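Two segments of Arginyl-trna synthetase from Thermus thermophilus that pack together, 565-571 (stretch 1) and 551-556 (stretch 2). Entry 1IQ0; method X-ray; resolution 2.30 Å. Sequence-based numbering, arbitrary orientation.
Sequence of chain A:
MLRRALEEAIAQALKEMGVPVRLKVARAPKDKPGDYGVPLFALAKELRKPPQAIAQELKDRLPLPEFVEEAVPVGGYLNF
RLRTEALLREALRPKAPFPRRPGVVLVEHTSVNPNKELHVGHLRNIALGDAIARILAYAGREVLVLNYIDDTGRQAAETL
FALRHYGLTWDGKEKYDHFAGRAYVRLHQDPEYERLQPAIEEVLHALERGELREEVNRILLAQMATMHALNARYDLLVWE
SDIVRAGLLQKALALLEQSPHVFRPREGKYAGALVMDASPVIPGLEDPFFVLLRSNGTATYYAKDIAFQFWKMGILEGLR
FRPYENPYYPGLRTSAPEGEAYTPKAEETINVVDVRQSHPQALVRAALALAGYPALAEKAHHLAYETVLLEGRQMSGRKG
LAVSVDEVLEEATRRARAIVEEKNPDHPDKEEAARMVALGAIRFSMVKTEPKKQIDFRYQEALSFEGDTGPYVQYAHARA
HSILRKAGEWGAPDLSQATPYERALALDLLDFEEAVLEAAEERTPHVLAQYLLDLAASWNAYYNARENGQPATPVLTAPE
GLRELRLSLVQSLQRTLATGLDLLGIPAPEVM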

# COMPACT_ATOMS: atom_id res chain seq x y z
N LEU A 565 -4.41 27.89 -22.13
CA LEU A 565 -5.34 27.12 -21.30
C LEU A 565 -5.08 25.62 -21.43
O LEU A 565 -5.00 24.92 -20.42
CB LEU A 565 -6.79 27.41 -21.71
CG LEU A 565 -7.84 26.45 -21.15
CD1 LEU A 565 -7.86 26.49 -19.62
CD2 LEU A 565 -9.20 26.82 -21.70
N ARG A 566 -4.94 25.14 -22.66
CA ARG A 566 -4.70 23.72 -22.88
C ARG A 566 -3.35 23.27 -22.37
O ARG A 566 -3.21 22.14 -21.88
CB ARG A 566 -4.88 23.36 -24.36
CG ARG A 566 -6.36 23.32 -24.73
CD ARG A 566 -6.64 22.98 -26.18
NE ARG A 566 -8.09 22.92 -26.38
CZ ARG A 566 -8.70 23.12 -27.54
NH1 ARG A 566 -7.99 23.41 -28.64
NH2 ARG A 566 -10.02 23.06 -27.60
N LEU A 567 -2.34 24.13 -22.46
CA LEU A 567 -1.02 23.78 -21.96
C LEU A 567 -1.05 23.63 -20.44
O LEU A 567 -0.44 22.70 -19.90
CB LEU A 567 0.01 24.84 -22.38
CG LEU A 567 0.49 24.78 -23.83
CD1 LEU A 567 1.32 26.01 -24.16
CD2 LEU A 567 1.31 23.51 -24.05
N SER A 568 -1.76 24.52 -19.75
CA SER A 568 -1.85 24.44 -18.29
C SER A 568 -2.64 23.20 -17.87
O SER A 568 -2.34 22.57 -16.86
CB SER A 568 -2.51 25.70 -17.71
OG SER A 568 -1.67 26.83 -17.87
N LEU A 569 -3.66 22.86 -18.65
CA LEU A 569 -4.47 21.69 -18.35
C LEU A 569 -3.63 20.43 -18.59
O LEU A 569 -3.69 19.47 -17.83
CB LEU A 569 -5.71 21.66 -19.24
CG LEU A 569 -6.74 20.56 -18.98
CD1 LEU A 569 -7.21 20.64 -17.53
CD2 LEU A 569 -7.91 20.74 -19.94
N VAL A 570 -2.84 20.46 -19.67
CA VAL A 570 -1.97 19.34 -20.00
C VAL A 570 -0.92 19.18 -18.90
O VAL A 570 -0.58 18.07 -18.50
CB VAL A 570 -1.27 19.57 -21.37
CG1 VAL A 570 -0.12 18.58 -21.55
CG2 VAL A 570 -2.29 19.39 -22.51
N GLN A 571 -0.42 20.31 -18.40
CA GLN A 571 0.59 20.30 -17.35
C GLN A 571 -0.01 19.73 -16.07
O GLN A 571 0.62 18.91 -15.39
CB GLN A 571 1.11 21.71 -17.10
CG GLN A 571 2.14 21.77 -15.98
CD GLN A 571 2.72 23.15 -15.78
OE1 GLN A 571 1.99 24.10 -15.49
NE2 GLN A 571 4.03 23.28 -15.94
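Stretch 2 (551-556) PATPVL

Stretch 1 is a run of helix that begins before Leu 565 and continues past Gln 571. Its phi and psi angles stay close to -65° and -40°, and the backbone ladder is regular: Leu 569 N hydrogen-bonds to Leu 565 O at 3.0 Å, Val 570 N to Arg 566 O at 2.8 Å, and Gln 571 N to Leu 567 O at 2.8 Å. Stretch 2 lies against this helix as an irregular segment that runs across it rather than alongside. Most of it is loop with no repeating conformation, its phi/psi pairs passing from -95/-11 at Ala 552 through -132/35 at Thr 553 to an extended -59/144 at Pro 554 and then -99/-61 at Val 555. A segment of this kind has no axis, so no crossing angle describes the packing. The place of closest backbone approach is a better guide: Arg 566 CA and Val 555 CA are 5.8 Å apart, and together the two stretches bury a modest 293 Å².

Leu 565, at the start of the walk, is buried but makes no contact with stretch 2; its side chain is out of reach of the loop.

Arg 566 follows, and it dominates the contact. Its CA-to-CB bond points toward stretch 2, and with chi1 at -75° (m) and chi2 and chi3 both t, the chain reaches out in extended form, running back along the loop from Val 555 toward Ala 552. The guanidinium thus passes beyond Val 555 to the residues before it. NH1 of Arg 566 donates a hydrogen bond to O of Pro 554 at 2.7 Å, with an N-H...acceptor angle of 143°; this oxygen lies at the edge of the guanidinium, near its plane, where the N-H groups point. C of Thr 553 lies over one face, 3.7 Å from NH1 of Arg 566. Arginine suits this position because its long methylene chain can lie beside apolar groups while its planar, charged end reaches a main-chain carbonyl. The nearer part of the chain does just that: CB of Arg 566 is 4.0 Å from CG1 of Val 555. NE is satisfied by a hydrogen bond elsewhere in the structure.

Leu 567 sets off sideways, but its end comes nearer, and CD2 of Leu 567 meets CG1 of Val 555 at 3.5 Å. Leucine's branched tip provides the reach that its CA-to-CB direction lacks.

Ser 568 and Leu 569 are out of reach. The serine is partly exposed and its OG is hydrogen-bonded elsewhere, whereas Leu 569 is buried without touching the loop.

Val 570 comes one helical turn after Arg 566 and again points toward stretch 2. Its short, branched side chain makes a looser apolar contact, CG2 of Val 570 lying 4.3 Å from CG2 of Val 555. Val 555 therefore meets three helix residues, and its compact beta-branched shape offers them methyl groups without a long chain to accommodate.

Gln 571, partly exposed, ends the stretch beyond the reach of the loop.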

# COMPACT_ATOMS: atom_id res chain seq x y z
N PRO A 551 -8.44 17.66 -35.66
CA PRO A 551 -8.33 17.46 -34.21
C PRO A 551 -9.28 18.43 -33.54
O PRO A 551 -9.35 19.59 -33.95
CB PRO A 551 -6.87 17.80 -33.92
CG PRO A 551 -6.16 17.47 -35.23
CD PRO A 551 -7.13 18.02 -36.25
N ALA A 552 -10.01 17.99 -32.53
CA ALA A 552 -10.95 18.90 -31.86
C ALA A 552 -10.32 19.53 -30.63
O ALA A 552 -10.86 20.49 -30.07
CB ALA A 552 -12.24 18.15 -31.48
N THR A 553 -9.17 19.03 -30.21
CA THR A 553 -8.55 19.58 -29.01
C THR A 553 -7.06 19.91 -29.16
O THR A 553 -6.29 19.79 -28.20
CB THR A 553 -8.76 18.58 -27.85
OG1 THR A 553 -8.51 19.23 -26.60
CG2 THR A 553 -7.83 17.41 -28.00
N PRO A 554 -6.64 20.38 -30.35
CA PRO A 554 -5.22 20.71 -30.55
C PRO A 554 -4.69 21.77 -29.59
O PRO A 554 -5.41 22.70 -29.23
CB PRO A 554 -5.17 21.15 -32.01
CG PRO A 554 -6.50 21.86 -32.19
CD PRO A 554 -7.46 20.90 -31.47
N VAL A 555 -3.44 21.62 -29.18
CA VAL A 555 -2.80 22.54 -28.26
C VAL A 555 -1.90 23.56 -28.97
O VAL A 555 -2.13 24.77 -28.89
CB VAL A 555 -1.91 21.79 -27.23
CG1 VAL A 555 -1.33 22.77 -26.21
CG2 VAL A 555 -2.70 20.72 -26.53
N LEU A 556 -0.89 23.06 -29.66
CA LEU A 556 0.08 23.92 -30.35
C LEU A 556 -0.50 24.76 -31.49
O LEU A 556 0.06 25.81 -31.82
CB LEU A 556 1.26 23.08 -30.84
CG LEU A 556 2.01 22.29 -29.75
CD1 LEU A 556 3.21 21.57 -30.37
CD2 LEU A 556 2.49 23.24 -28.65